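Local coordinates for 7,8-dihydro-6-hydroxymethylpterin pyrophosphokinase-dihydropteroate synthase (Plasmodium falciparum, PDB 6JWS), which probably catalyses two successive steps of folate biosynthesis, ATP-dependent pyrophosphorylation of 6-hydroxymethyl-7,8-dihydropterin and condensation of the product with 4-aminobenzoate to 7,8-dihydropteroate, at residues S435-I441 against P535-D539; H584-I588 against R610-C615; L40-L45 against V183-I187; I187-M191 against I206-D210. The protein carries 1 engineered substitution. One frame throughout, in Å; residues are numbered along the deposited sequence.

Contact 1 of 4, residues S435-I441 against P535-D539. Engineered in segment 435-441: Gly437 (natural residue Ala). With PT1 (pteroic acid), chain I.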
# COMPACT_ATOMS: atom_id res chain seq x y z
N SER B 435 2.06 -0.23 -34.20
CA SER B 435 1.90 0.76 -33.15
C SER B 435 0.42 1.08 -32.95
O SER B 435 -0.33 1.14 -33.92
CB SER B 435 2.70 2.00 -33.48
OG SER B 435 2.95 2.75 -32.30
N SER B 436 -0.01 1.27 -31.70
CA SER B 436 -1.43 1.45 -31.46
C SER B 436 -1.71 2.61 -30.50
O SER B 436 -2.85 2.82 -30.11
CB SER B 436 -2.11 0.16 -31.04
OG SER B 436 -1.54 -0.36 -29.84
N GLY B 437 -0.66 3.37 -30.16
CA GLY B 437 -0.79 4.58 -29.37
C GLY B 437 -1.50 5.69 -30.15
O GLY B 437 -1.67 5.61 -31.36
N PRO B 438 -1.90 6.80 -29.47
CA PRO B 438 -2.74 7.81 -30.10
C PRO B 438 -2.09 8.43 -31.33
O PRO B 438 -0.93 8.84 -31.29
CB PRO B 438 -2.98 8.84 -28.98
CG PRO B 438 -1.84 8.62 -28.01
CD PRO B 438 -1.52 7.15 -28.10
N PHE B 439 -2.85 8.42 -32.43
CA PHE B 439 -2.65 9.20 -33.65
C PHE B 439 -1.42 8.75 -34.44
O PHE B 439 -0.94 9.49 -35.30
CB PHE B 439 -2.70 10.71 -33.37
CG PHE B 439 -3.96 11.21 -32.70
CD1 PHE B 439 -5.16 11.31 -33.40
CD2 PHE B 439 -3.94 11.63 -31.37
CE1 PHE B 439 -6.30 11.78 -32.78
CE2 PHE B 439 -5.09 12.10 -30.75
CZ PHE B 439 -6.27 12.18 -31.46
N VAL B 440 -0.92 7.53 -34.16
CA VAL B 440 0.24 7.02 -34.87
C VAL B 440 -0.18 6.46 -36.23
O VAL B 440 -1.06 5.59 -36.32
CB VAL B 440 1.06 5.99 -34.06
CG1 VAL B 440 1.81 6.63 -32.90
CG2 VAL B 440 0.22 4.81 -33.59
N ILE B 441 0.45 6.98 -37.29
CA ILE B 441 0.37 6.40 -38.63
C ILE B 441 1.52 5.41 -38.78
O ILE B 441 2.66 5.74 -38.48
CB ILE B 441 0.36 7.49 -39.72
CG1 ILE B 441 1.36 8.62 -39.45
CG2 ILE B 441 -1.04 8.04 -39.94
CD1 ILE B 441 2.67 8.51 -40.20
N PRO B 535 -6.30 4.03 -33.32
CA PRO B 535 -5.53 5.18 -32.83
C PRO B 535 -6.15 6.54 -33.15
O PRO B 535 -6.04 7.47 -32.35
CB PRO B 535 -4.12 4.98 -33.45
CG PRO B 535 -4.05 3.47 -33.73
CD PRO B 535 -5.47 3.05 -34.05
N HIS B 536 -6.84 6.66 -34.29
CA HIS B 536 -7.37 7.97 -34.66
C HIS B 536 -8.73 8.26 -34.03
O HIS B 536 -9.08 9.43 -33.87
CB HIS B 536 -7.31 8.19 -36.18
CG HIS B 536 -5.91 8.11 -36.68
ND1 HIS B 536 -5.00 9.15 -36.50
CD2 HIS B 536 -5.22 7.09 -37.25
CE1 HIS B 536 -3.83 8.79 -36.99
NE2 HIS B 536 -3.94 7.53 -37.45
N THR B 537 -9.51 7.22 -33.69
CA THR B 537 -10.88 7.44 -33.26
C THR B 537 -11.07 7.24 -31.76
O THR B 537 -12.01 7.78 -31.20
CB THR B 537 -11.91 6.60 -34.04
OG1 THR B 537 -11.63 5.22 -33.77
CG2 THR B 537 -11.92 6.88 -35.53
N MET B 538 -10.19 6.47 -31.12
CA MET B 538 -10.50 5.91 -29.80
C MET B 538 -10.73 7.00 -28.75
O MET B 538 -11.53 6.79 -27.84
CB MET B 538 -9.43 4.93 -29.33
CG MET B 538 -8.03 5.52 -29.20
SD MET B 538 -6.87 4.23 -28.68
CE MET B 538 -5.41 5.23 -28.36
N ASP B 539 -10.06 8.15 -28.88
CA ASP B 539 -10.14 9.19 -27.86
C ASP B 539 -11.54 9.80 -27.79
O ASP B 539 -11.86 10.50 -26.83
CB ASP B 539 -9.10 10.31 -28.05
CG ASP B 539 -7.65 9.95 -27.72
OD1 ASP B 539 -7.41 8.98 -26.92
OD2 ASP B 539 -6.75 10.64 -28.27
C2 PT1 I . -1.61 -2.17 -23.42
C3 PT1 I . -0.90 -1.80 -24.65
C5 PT1 I . -0.55 -2.90 -25.55
N6 PT1 I . -0.57 -0.52 -24.96
C7 PT1 I . -1.59 -4.45 -24.06
N9 PT1 I . -0.90 -4.17 -25.21
C10 PT1 I . 0.06 -0.26 -26.13
N11 PT1 I . -1.95 -5.75 -23.75
C12 PT1 I . 0.37 -1.30 -27.01
C21 PT1 I . -1.93 6.90 -24.35
O22 PT1 I . -0.98 7.69 -24.08
O1 PT1 I . -1.96 -1.22 -22.55
N4 PT1 I . -1.91 -3.47 -23.18
N8 PT1 I . 0.08 -2.58 -26.70
C13 PT1 I . 0.38 1.17 -26.48
N14 PT1 I . -0.89 1.87 -26.79
C15 PT1 I . -1.16 3.07 -26.22
C16 PT1 I . -2.49 3.44 -25.94
C17 PT1 I . -0.06 3.94 -25.93
C18 PT1 I . -2.74 4.69 -25.33
C19 PT1 I . -0.33 5.20 -25.33
C20 PT1 I . -1.66 5.57 -25.02
O23 PT1 I . -3.09 7.21 -24.06
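Phe439 and His536 each lose 84 Å² to this contact and Pro535 loses 78 Å². Phe439 CD1 lies 3.8 Å from His536 ND1, which sits at the rim of the phenyl ring, near its plane. The imidazole has its CG beside the backbone N (chi1 -60°), a setting that swings the ring up to the opposing main chain, with CE1 of His536 3.4 Å from Phe439 O. Pro535 directs its CB toward the other loop, within 3.3 Å of Gly437 O. That carbonyl opens a type II beta turn from Gly437 to Val440, in which Phe439 takes the left-handed third position (phi 69°). The turn holds Phe439 N towards Pro535 O at 3.3 Å, a weak hydrogen bond of 150°; the same oxygen lies over one face of the phenyl ring. Asp539 OD2 is 3.3 Å from Phe439 CE2, but its charge is paired with Arg610.

The two loops follow strands 428-432 and 525-529 of the TIM barrel, and the turn lines the pteroate pocket: Pro438 CD is 3.5 Å from C20 of the ligand, beside Gly437, an engineered residue. With one weak polar bond and otherwise van der Waals contact at the surface, the loops appear to be matched mainly by shape, and little directional bonding fixes one against the other.

Contact 2 of 4, residues H584-I588 against R610-C615. With PT1 (pteroic acid), chain I; ACT (acetate ion), chain N.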
# COMPACT_ATOMS: atom_id res chain seq x y z
N HIS B 584 -8.59 10.42 -19.34
CA HIS B 584 -7.59 10.31 -18.29
C HIS B 584 -8.22 9.93 -16.96
O HIS B 584 -7.75 9.01 -16.31
CB HIS B 584 -6.68 11.55 -18.27
CG HIS B 584 -6.01 11.76 -19.59
ND1 HIS B 584 -5.71 10.70 -20.44
CD2 HIS B 584 -5.59 12.88 -20.21
CE1 HIS B 584 -5.13 11.17 -21.54
NE2 HIS B 584 -5.05 12.51 -21.42
N ASP B 585 -9.33 10.60 -16.59
CA ASP B 585 -10.07 10.29 -15.37
C ASP B 585 -10.63 8.86 -15.39
O ASP B 585 -10.79 8.27 -14.32
CB ASP B 585 -11.14 11.34 -15.04
CG ASP B 585 -10.56 12.67 -14.56
OD1 ASP B 585 -9.47 12.66 -13.90
OD2 ASP B 585 -11.18 13.73 -14.85
N GLN B 586 -10.90 8.31 -16.59
CA GLN B 586 -11.45 6.97 -16.71
C GLN B 586 -10.34 5.95 -16.54
O GLN B 586 -10.55 4.93 -15.90
CB GLN B 586 -12.21 6.77 -18.03
CG GLN B 586 -13.48 7.60 -18.12
CD GLN B 586 -14.14 7.55 -19.48
OE1 GLN B 586 -13.47 7.70 -20.51
NE2 GLN B 586 -15.46 7.39 -19.50
N SER B 587 -9.17 6.24 -17.12
CA SER B 587 -7.99 5.42 -16.91
C SER B 587 -7.71 5.31 -15.41
O SER B 587 -7.54 4.21 -14.89
CB SER B 587 -6.79 5.97 -17.66
OG SER B 587 -6.91 5.71 -19.05
N ILE B 588 -7.78 6.44 -14.69
CA ILE B 588 -7.55 6.45 -13.25
C ILE B 588 -8.61 5.62 -12.55
O ILE B 588 -8.32 4.84 -11.64
CB ILE B 588 -7.46 7.89 -12.71
CG1 ILE B 588 -6.13 8.53 -13.10
CG2 ILE B 588 -7.62 7.90 -11.20
CD1 ILE B 588 -6.21 10.04 -13.40
N ARG B 610 -0.52 9.11 -21.58
CA ARG B 610 -0.91 10.49 -21.34
C ARG B 610 -1.59 10.66 -19.98
O ARG B 610 -1.43 11.70 -19.35
CB ARG B 610 -1.87 10.96 -22.44
CG ARG B 610 -1.21 11.24 -23.79
CD ARG B 610 -2.31 11.30 -24.85
NE ARG B 610 -3.10 10.07 -25.00
CZ ARG B 610 -4.22 9.92 -25.72
NH1 ARG B 610 -4.73 10.95 -26.38
NH2 ARG B 610 -4.83 8.74 -25.76
N PHE B 611 -2.36 9.67 -19.51
CA PHE B 611 -3.08 9.86 -18.26
C PHE B 611 -2.12 10.08 -17.08
O PHE B 611 -2.53 10.66 -16.08
CB PHE B 611 -4.08 8.74 -17.99
CG PHE B 611 -3.50 7.46 -17.45
CD1 PHE B 611 -3.00 6.49 -18.31
CD2 PHE B 611 -3.45 7.23 -16.08
CE1 PHE B 611 -2.45 5.31 -17.81
CE2 PHE B 611 -2.91 6.05 -15.59
CZ PHE B 611 -2.44 5.08 -16.45
N ILE B 612 -0.87 9.60 -17.18
CA ILE B 612 0.08 9.83 -16.09
C ILE B 612 0.36 11.33 -15.94
O ILE B 612 0.29 11.85 -14.83
CB ILE B 612 1.39 9.04 -16.28
CG1 ILE B 612 1.15 7.54 -16.43
CG2 ILE B 612 2.33 9.37 -15.13
CD1 ILE B 612 2.41 6.72 -16.64
N ALA B 613 0.66 12.03 -17.05
CA ALA B 613 0.93 13.46 -17.05
C ALA B 613 -0.24 14.24 -16.49
O ALA B 613 -0.04 15.27 -15.86
CB ALA B 613 1.26 13.95 -18.44
N HIS B 614 -1.46 13.72 -16.66
CA HIS B 614 -2.66 14.41 -16.22
C HIS B 614 -2.75 14.38 -14.70
O HIS B 614 -3.59 15.08 -14.11
CB HIS B 614 -3.85 13.69 -16.87
CG HIS B 614 -5.20 14.08 -16.40
ND1 HIS B 614 -5.94 15.08 -17.03
CD2 HIS B 614 -5.99 13.58 -15.43
CE1 HIS B 614 -7.13 15.19 -16.45
NE2 HIS B 614 -7.18 14.28 -15.45
N CYS B 615 -1.95 13.52 -14.07
CA CYS B 615 -1.93 13.40 -12.62
C CYS B 615 -1.06 14.49 -11.98
O CYS B 615 -1.21 14.75 -10.80
CB CYS B 615 -1.34 12.06 -12.19
SG CYS B 615 -2.40 10.64 -12.57
C2 PT1 I . -1.61 -2.17 -23.42
C3 PT1 I . -0.90 -1.80 -24.65
C5 PT1 I . -0.55 -2.90 -25.55
N6 PT1 I . -0.57 -0.52 -24.96
C7 PT1 I . -1.59 -4.45 -24.06
N9 PT1 I . -0.90 -4.17 -25.21
C10 PT1 I . 0.06 -0.26 -26.13
N11 PT1 I . -1.95 -5.75 -23.75
C12 PT1 I . 0.37 -1.30 -27.01
C21 PT1 I . -1.93 6.90 -24.35
O22 PT1 I . -0.98 7.69 -24.08
O1 PT1 I . -1.96 -1.22 -22.55
N4 PT1 I . -1.91 -3.47 -23.18
N8 PT1 I . 0.08 -2.58 -26.70
C13 PT1 I . 0.38 1.17 -26.48
N14 PT1 I . -0.89 1.87 -26.79
C15 PT1 I . -1.16 3.07 -26.22
C16 PT1 I . -2.49 3.44 -25.94
C17 PT1 I . -0.06 3.94 -25.93
C18 PT1 I . -2.74 4.69 -25.33
C19 PT1 I . -0.33 5.20 -25.33
C20 PT1 I . -1.66 5.57 -25.02
O23 PT1 I . -3.09 7.21 -24.06
C ACT N . -17.02 7.71 -16.50
O ACT N . -17.52 6.84 -17.23
OXT ACT N . -16.63 7.50 -15.34
CH3 ACT N . -16.85 9.14 -17.08
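His584 lays its CB over a face of the His614 imidazole, 3.6 Å from the ring centroid and only 17° off the normal, a CH-pi contact. The two segments belong to the TIM barrel of the synthase: 584-588 starts the helix that follows strand 572-575, while the other segment, 610-615, opens with a short, weakly bonded helix that comes after strand 603-604. The His584 ring itself lies against the start of the second segment, with the backbone of Arg610 and Phe611 over one face and CE1 3.4 Å from Arg610 CB. Its plane stands 81° from the Arg610 guanidinium, so the two groups meet crosswise and do not stack.

One turn further along, Ser587 CB rests on the Phe611 ring, 3.9 Å from its centroid, while Ile612 covers the opposite face. Phe611 CG is wedged between its own backbone N and carbonyl carbon, which brings one face of the ring against Ser587 CB. His614 NE2 donates to Asp585 OD1 at 3.2 Å; the carboxylate oxygen is approached from well above its plane. Beside this bond Ile588 CD1 packs 3.9 Å from Cys615 SG, and Lys702 of the second subunit packs against Asp585, Ile588 and Cys615.

Arg610 also binds the ligand. With NH1 held by Asp539, the guanidinium probably keeps its orientation, and its edge faces the pteroate carboxylate: Arg610 NE and NH2 both donate to O23, at 3.0 and 2.9 Å, while the backbone N of Arg610 reaches O22 at 2.9 Å.

Contact 3 of 4, residues L40-L45 against V183-I187. With CA (calcium ion), chain L.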
# COMPACT_ATOMS: atom_id res chain seq x y z
N LEU B 40 -5.12 -35.61 -25.00
CA LEU B 40 -5.61 -36.97 -25.20
C LEU B 40 -7.13 -37.03 -25.05
O LEU B 40 -7.79 -37.77 -25.78
CB LEU B 40 -4.87 -37.93 -24.26
CG LEU B 40 -3.38 -38.05 -24.56
CD1 LEU B 40 -2.66 -38.87 -23.50
CD2 LEU B 40 -3.14 -38.63 -25.95
N VAL B 41 -7.68 -36.19 -24.16
CA VAL B 41 -9.13 -36.06 -24.03
C VAL B 41 -9.72 -35.50 -25.33
O VAL B 41 -10.73 -36.01 -25.82
CB VAL B 41 -9.51 -35.23 -22.78
CG1 VAL B 41 -10.99 -34.85 -22.76
CG2 VAL B 41 -9.11 -35.91 -21.48
N GLU B 42 -9.12 -34.42 -25.87
CA GLU B 42 -9.58 -33.79 -27.11
C GLU B 42 -9.54 -34.78 -28.26
O GLU B 42 -10.39 -34.73 -29.15
CB GLU B 42 -8.62 -32.68 -27.57
CG GLU B 42 -9.14 -31.26 -27.49
CD GLU B 42 -10.48 -30.87 -28.11
OE1 GLU B 42 -10.87 -31.44 -29.15
OE2 GLU B 42 -11.12 -29.97 -27.54
N LYS B 43 -8.50 -35.63 -28.28
CA LYS B 43 -8.24 -36.60 -29.34
C LYS B 43 -9.22 -37.76 -29.29
O LYS B 43 -9.85 -38.08 -30.30
CB LYS B 43 -6.78 -37.07 -29.25
CG LYS B 43 -6.28 -37.93 -30.41
CD LYS B 43 -4.81 -38.25 -30.28
CE LYS B 43 -4.23 -39.01 -31.46
NZ LYS B 43 -4.57 -38.38 -32.75
N TYR B 44 -9.39 -38.37 -28.10
CA TYR B 44 -10.04 -39.67 -27.97
C TYR B 44 -11.46 -39.59 -27.41
O TYR B 44 -12.16 -40.59 -27.45
CB TYR B 44 -9.18 -40.62 -27.14
CG TYR B 44 -7.87 -41.05 -27.76
CD1 TYR B 44 -7.78 -41.41 -29.10
CD2 TYR B 44 -6.72 -41.13 -26.99
CE1 TYR B 44 -6.58 -41.81 -29.66
CE2 TYR B 44 -5.51 -41.53 -27.53
CZ TYR B 44 -5.44 -41.87 -28.87
OH TYR B 44 -4.24 -42.27 -29.40
N LEU B 45 -11.90 -38.43 -26.90
CA LEU B 45 -13.17 -38.40 -26.19
C LEU B 45 -14.19 -37.45 -26.82
O LEU B 45 -15.38 -37.67 -26.68
CB LEU B 45 -12.96 -38.06 -24.71
CG LEU B 45 -12.24 -39.13 -23.90
CD1 LEU B 45 -12.15 -38.71 -22.43
CD2 LEU B 45 -12.98 -40.46 -24.03
N VAL B 183 -12.04 -45.89 -21.85
CA VAL B 183 -11.15 -45.07 -22.67
C VAL B 183 -10.25 -44.20 -21.79
O VAL B 183 -9.07 -44.03 -22.10
CB VAL B 183 -11.88 -44.23 -23.73
CG1 VAL B 183 -10.89 -43.53 -24.64
CG2 VAL B 183 -12.85 -45.06 -24.56
N ILE B 184 -10.79 -43.68 -20.68
CA ILE B 184 -10.00 -42.85 -19.78
C ILE B 184 -8.88 -43.69 -19.18
O ILE B 184 -7.74 -43.23 -19.08
CB ILE B 184 -10.89 -42.20 -18.71
CG1 ILE B 184 -11.67 -41.00 -19.26
CG2 ILE B 184 -10.07 -41.81 -17.48
CD1 ILE B 184 -12.90 -40.65 -18.47
N LYS B 185 -9.21 -44.93 -18.78
CA LYS B 185 -8.23 -45.86 -18.24
C LYS B 185 -7.14 -46.13 -19.28
O LYS B 185 -5.97 -46.22 -18.92
CB LYS B 185 -8.90 -47.14 -17.74
CG LYS B 185 -9.77 -46.97 -16.51
CD LYS B 185 -9.00 -46.50 -15.29
CE LYS B 185 -9.91 -46.03 -14.17
NZ LYS B 185 -9.15 -45.75 -12.94
N TYR B 186 -7.54 -46.22 -20.55
CA TYR B 186 -6.58 -46.35 -21.64
C TYR B 186 -5.65 -45.14 -21.65
O TYR B 186 -4.42 -45.30 -21.59
CB TYR B 186 -7.28 -46.60 -22.98
CG TYR B 186 -6.33 -46.87 -24.12
CD1 TYR B 186 -5.62 -48.06 -24.19
CD2 TYR B 186 -6.11 -45.93 -25.11
CE1 TYR B 186 -4.73 -48.32 -25.22
CE2 TYR B 186 -5.23 -46.17 -26.16
CZ TYR B 186 -4.53 -47.37 -26.21
OH TYR B 186 -3.65 -47.62 -27.22
N ILE B 187 -6.24 -43.93 -21.68
CA ILE B 187 -5.49 -42.68 -21.67
C ILE B 187 -4.49 -42.67 -20.51
O ILE B 187 -3.33 -42.34 -20.71
CB ILE B 187 -6.45 -41.46 -21.66
CG1 ILE B 187 -7.12 -41.27 -23.02
CG2 ILE B 187 -5.72 -40.19 -21.22
CD1 ILE B 187 -8.35 -40.40 -22.98
CA CA L . -11.69 -33.44 -30.40
O HOH W 1 -13.68 -32.85 -30.89
O HOH W 2 -12.41 -35.38 -31.68
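Ile187 turns its CG1 beside the backbone N (chi1 -73°) and leaves CG2 anti to that nitrogen, and this spreads its branches over two residues of the opposing helix. CG2 of Ile187 slides past Leu40 and comes 3.9 Å from Leu40 CB, while CG1 meets the edge of the Tyr44 ring, 4.0 Å from CD2. The terminal CD1 of Ile187 lies 3.9 Å from Leu40 O, against the main chain of the helix. Leu45 has the same kind of first torsion (chi1 -68°) and divides its two methyls: CD2 runs alongside Val183, 3.8 Å from CG1, and CD1 crosses Ile184 at about a right angle, 3.9 Å from its CG1.

Helices 30-44 and 177-190 are the two helices of a ferredoxin-like fold, whose strands 208-214, 16-24, 163-172 and 46-57 lie antiparallel in that order. The axes of segments 40-44 and 183-187 approach to 10.8 Å and run at 134° to one another. Ile184 and Ile187 continue onto Ile209 of strand 208-214, and Val41 onto Ile48 of strand 46-57, so the same side chains also contribute to the apolar layer between the helices and the sheet. No polar bond joins the two segments themselves; Tyr44 sends its hydroxyl to the carbonyl of Glu93.

Polar work is done on the far sides. Lys185, turned from the interface, touches ATP. Glu42 binds a calcium ion through its backbone O at 2.2 Å and through OE1 at 2.5 Å, with two waters, Gly46 and Glu99 supplying further ligands.

Contact 4 of 4, residues I187-M191 against I206-D210. With MG (magnesium ion), chain K; ATP (adenosine-5'-triphosphate), chain J.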
# COMPACT_ATOMS: atom_id res chain seq x y z
N ILE B 187 -6.24 -43.93 -21.68
CA ILE B 187 -5.49 -42.68 -21.67
C ILE B 187 -4.49 -42.67 -20.51
O ILE B 187 -3.33 -42.34 -20.71
CB ILE B 187 -6.45 -41.46 -21.66
CG1 ILE B 187 -7.12 -41.27 -23.02
CG2 ILE B 187 -5.72 -40.19 -21.22
CD1 ILE B 187 -8.35 -40.40 -22.98
N GLU B 188 -4.93 -43.05 -19.30
CA GLU B 188 -4.03 -43.02 -18.15
C GLU B 188 -2.82 -43.91 -18.42
O GLU B 188 -1.69 -43.49 -18.21
CB GLU B 188 -4.70 -43.45 -16.84
CG GLU B 188 -5.73 -42.47 -16.33
CD GLU B 188 -6.35 -42.77 -14.97
OE1 GLU B 188 -5.65 -43.33 -14.10
OE2 GLU B 188 -7.52 -42.42 -14.78
N GLU B 189 -3.10 -45.15 -18.88
CA GLU B 189 -2.07 -46.14 -19.14
C GLU B 189 -1.10 -45.63 -20.20
O GLU B 189 0.11 -45.81 -20.04
CB GLU B 189 -2.68 -47.48 -19.57
CG GLU B 189 -3.21 -48.33 -18.42
CD GLU B 189 -2.18 -48.77 -17.38
OE1 GLU B 189 -0.98 -48.90 -17.74
OE2 GLU B 189 -2.59 -48.99 -16.21
N LEU B 190 -1.62 -44.98 -21.24
CA LEU B 190 -0.77 -44.44 -22.30
C LEU B 190 0.27 -43.50 -21.70
O LEU B 190 1.41 -43.45 -22.17
CB LEU B 190 -1.62 -43.68 -23.32
CG LEU B 190 -2.21 -44.47 -24.49
CD1 LEU B 190 -2.92 -43.53 -25.45
CD2 LEU B 190 -1.13 -45.27 -25.23
N MET B 191 -0.12 -42.77 -20.65
CA MET B 191 0.75 -41.77 -20.05
C MET B 191 1.76 -42.44 -19.12
O MET B 191 2.64 -41.76 -18.58
CB MET B 191 -0.05 -40.68 -19.34
CG MET B 191 -0.70 -39.73 -20.32
SD MET B 191 -1.67 -38.38 -19.59
CE MET B 191 -3.20 -39.23 -19.22
N ILE B 206 0.45 -40.45 -10.90
CA ILE B 206 1.05 -39.50 -11.88
C ILE B 206 -0.05 -38.75 -12.64
O ILE B 206 0.08 -37.55 -12.89
CB ILE B 206 2.07 -40.19 -12.81
CG1 ILE B 206 2.10 -39.56 -14.21
CG2 ILE B 206 1.79 -41.69 -12.88
CD1 ILE B 206 3.43 -39.67 -14.93
N ILE B 207 -1.11 -39.46 -13.03
CA ILE B 207 -2.33 -38.85 -13.54
C ILE B 207 -3.53 -39.66 -13.04
O ILE B 207 -3.48 -40.89 -12.98
CB ILE B 207 -2.31 -38.68 -15.08
CG1 ILE B 207 -3.63 -38.12 -15.61
CG2 ILE B 207 -1.95 -39.98 -15.78
CD1 ILE B 207 -3.72 -36.61 -15.62
N ASP B 208 -4.59 -38.94 -12.67
CA ASP B 208 -5.84 -39.50 -12.19
C ASP B 208 -6.96 -38.73 -12.88
O ASP B 208 -7.09 -37.53 -12.66
CB ASP B 208 -5.91 -39.45 -10.65
CG ASP B 208 -7.14 -40.10 -10.03
OD1 ASP B 208 -7.78 -40.91 -10.71
OD2 ASP B 208 -7.46 -39.81 -8.84
N ILE B 209 -7.72 -39.41 -13.75
CA ILE B 209 -8.81 -38.80 -14.48
C ILE B 209 -10.13 -39.43 -14.03
O ILE B 209 -10.35 -40.61 -14.27
CB ILE B 209 -8.61 -38.95 -16.00
CG1 ILE B 209 -7.23 -38.44 -16.45
CG2 ILE B 209 -9.75 -38.30 -16.76
CD1 ILE B 209 -6.91 -38.71 -17.91
N ASP B 210 -11.01 -38.62 -13.43
CA ASP B 210 -12.25 -39.07 -12.83
C ASP B 210 -13.40 -38.54 -13.66
O ASP B 210 -13.25 -37.51 -14.30
CB ASP B 210 -12.42 -38.53 -11.41
CG ASP B 210 -11.41 -39.12 -10.46
OD1 ASP B 210 -11.08 -40.31 -10.63
OD2 ASP B 210 -10.93 -38.39 -9.56
MG MG K . -9.62 -41.33 -9.18
PG ATP J . -11.85 -42.52 -7.34
O1G ATP J . -11.48 -41.30 -6.51
O2G ATP J . -13.18 -43.13 -6.94
O3G ATP J . -11.76 -42.23 -8.83
PB ATP J . -9.27 -43.67 -6.32
O1B ATP J . -9.00 -45.05 -5.82
O2B ATP J . -9.08 -42.50 -5.41
O3B ATP J . -10.73 -43.65 -6.98
PA ATP J . -8.39 -44.03 -9.10
O1A ATP J . -9.02 -43.01 -10.00
O2A ATP J . -7.03 -44.55 -9.45
O3A ATP J . -8.35 -43.43 -7.61
O5' ATP J . -9.39 -45.27 -8.90
C5' ATP J . -10.70 -45.20 -9.54
C4' ATP J . -11.55 -46.34 -9.05
O4' ATP J . -12.87 -45.85 -8.69
C3' ATP J . -11.79 -47.46 -10.07
O3' ATP J . -11.85 -48.70 -9.38
C2' ATP J . -13.11 -47.02 -10.72
O2' ATP J . -13.90 -48.06 -11.23
C1' ATP J . -13.85 -46.39 -9.55
N9 ATP J . -14.78 -45.34 -9.96
C8 ATP J . -16.10 -45.26 -9.60
N7 ATP J . -16.70 -44.21 -10.11
C5 ATP J . -15.70 -43.55 -10.82
C6 ATP J . -15.71 -42.36 -11.57
N6 ATP J . -16.79 -41.61 -11.73
N1 ATP J . -14.54 -41.98 -12.16
C2 ATP J . -13.46 -42.76 -11.99
N3 ATP J . -13.34 -43.89 -11.30
C4 ATP J . -14.51 -44.24 -10.74
O HOH W 3 -9.76 -39.69 -7.59
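Glu188 OE2 accepts the backbone N-H of Ile209 at 3.2 Å, in a nearly straight bond of 162° that arrives from far above the carboxylate plane (68° out of it). It joins helix 177-190 to strand 208-214, an edge strand, within this chain, of the ferredoxin-like sheet of the pyrophosphokinase domain. One edge of the strand bonds strand 16-24, where Asp208 and Asp210 pair with Gly23 and Asn21; the amide of Ile209, between them, is thus available to Glu188. The extended glutamate side chain spans the gap, although its OE2 is also 3.4 Å from Ile209 O, two acceptors that do not bond.

The rest of the contact is apolar. Met191 folds at its last torsion (chi3 -81°), and this bend brings CE to 3.7 Å from Ile207 CG2, where the two side chains cross at about a right angle. The same methyl lies 4.0 Å from Ile209 CD1, which in turn meets Ile187 CG2 at 3.8 Å. Leu40 of helix 30-44 borders Met191.

Strand alternation sorts the chemistry: Ile207 and Ile209 point their CB atoms at the helix, whereas those of Asp208 and Asp210 start away from it, and their carboxylates reach the magnesium. Glu188 binds magnesium in another structure of this protein, although none is bound to it here. The ion modelled here is held by the Asp-X-Asp pair, the triphosphate of ATP and a water. Asp208 OD1 stands 2.4 Å from the magnesium, and Asp210 OD1 stands 2.3 Å from it.

Contacts 1 and 2 belong to the synthase barrel, contacts 3 and 4 to the pyrophosphokinase domain on the opposite side of the chain's centre, with about 31 Å or more between nearest atoms. Within each pair the contacts touch: the Asp539–Arg610 salt bridge joins 1 to 2, both of which meet pteroate, while 3 and 4 share Ile187 and helix 177-190. Contact 3 is wholly buried and purely apolar between its segments; contact 1 is a surface meeting of loops with one weak bond. Contacts 2 and 4 are partly buried, each combining one side-chain carboxylate bond with packing, but contact 2 leads to an organic carboxylate and contact 4 to a metal and triphosphate.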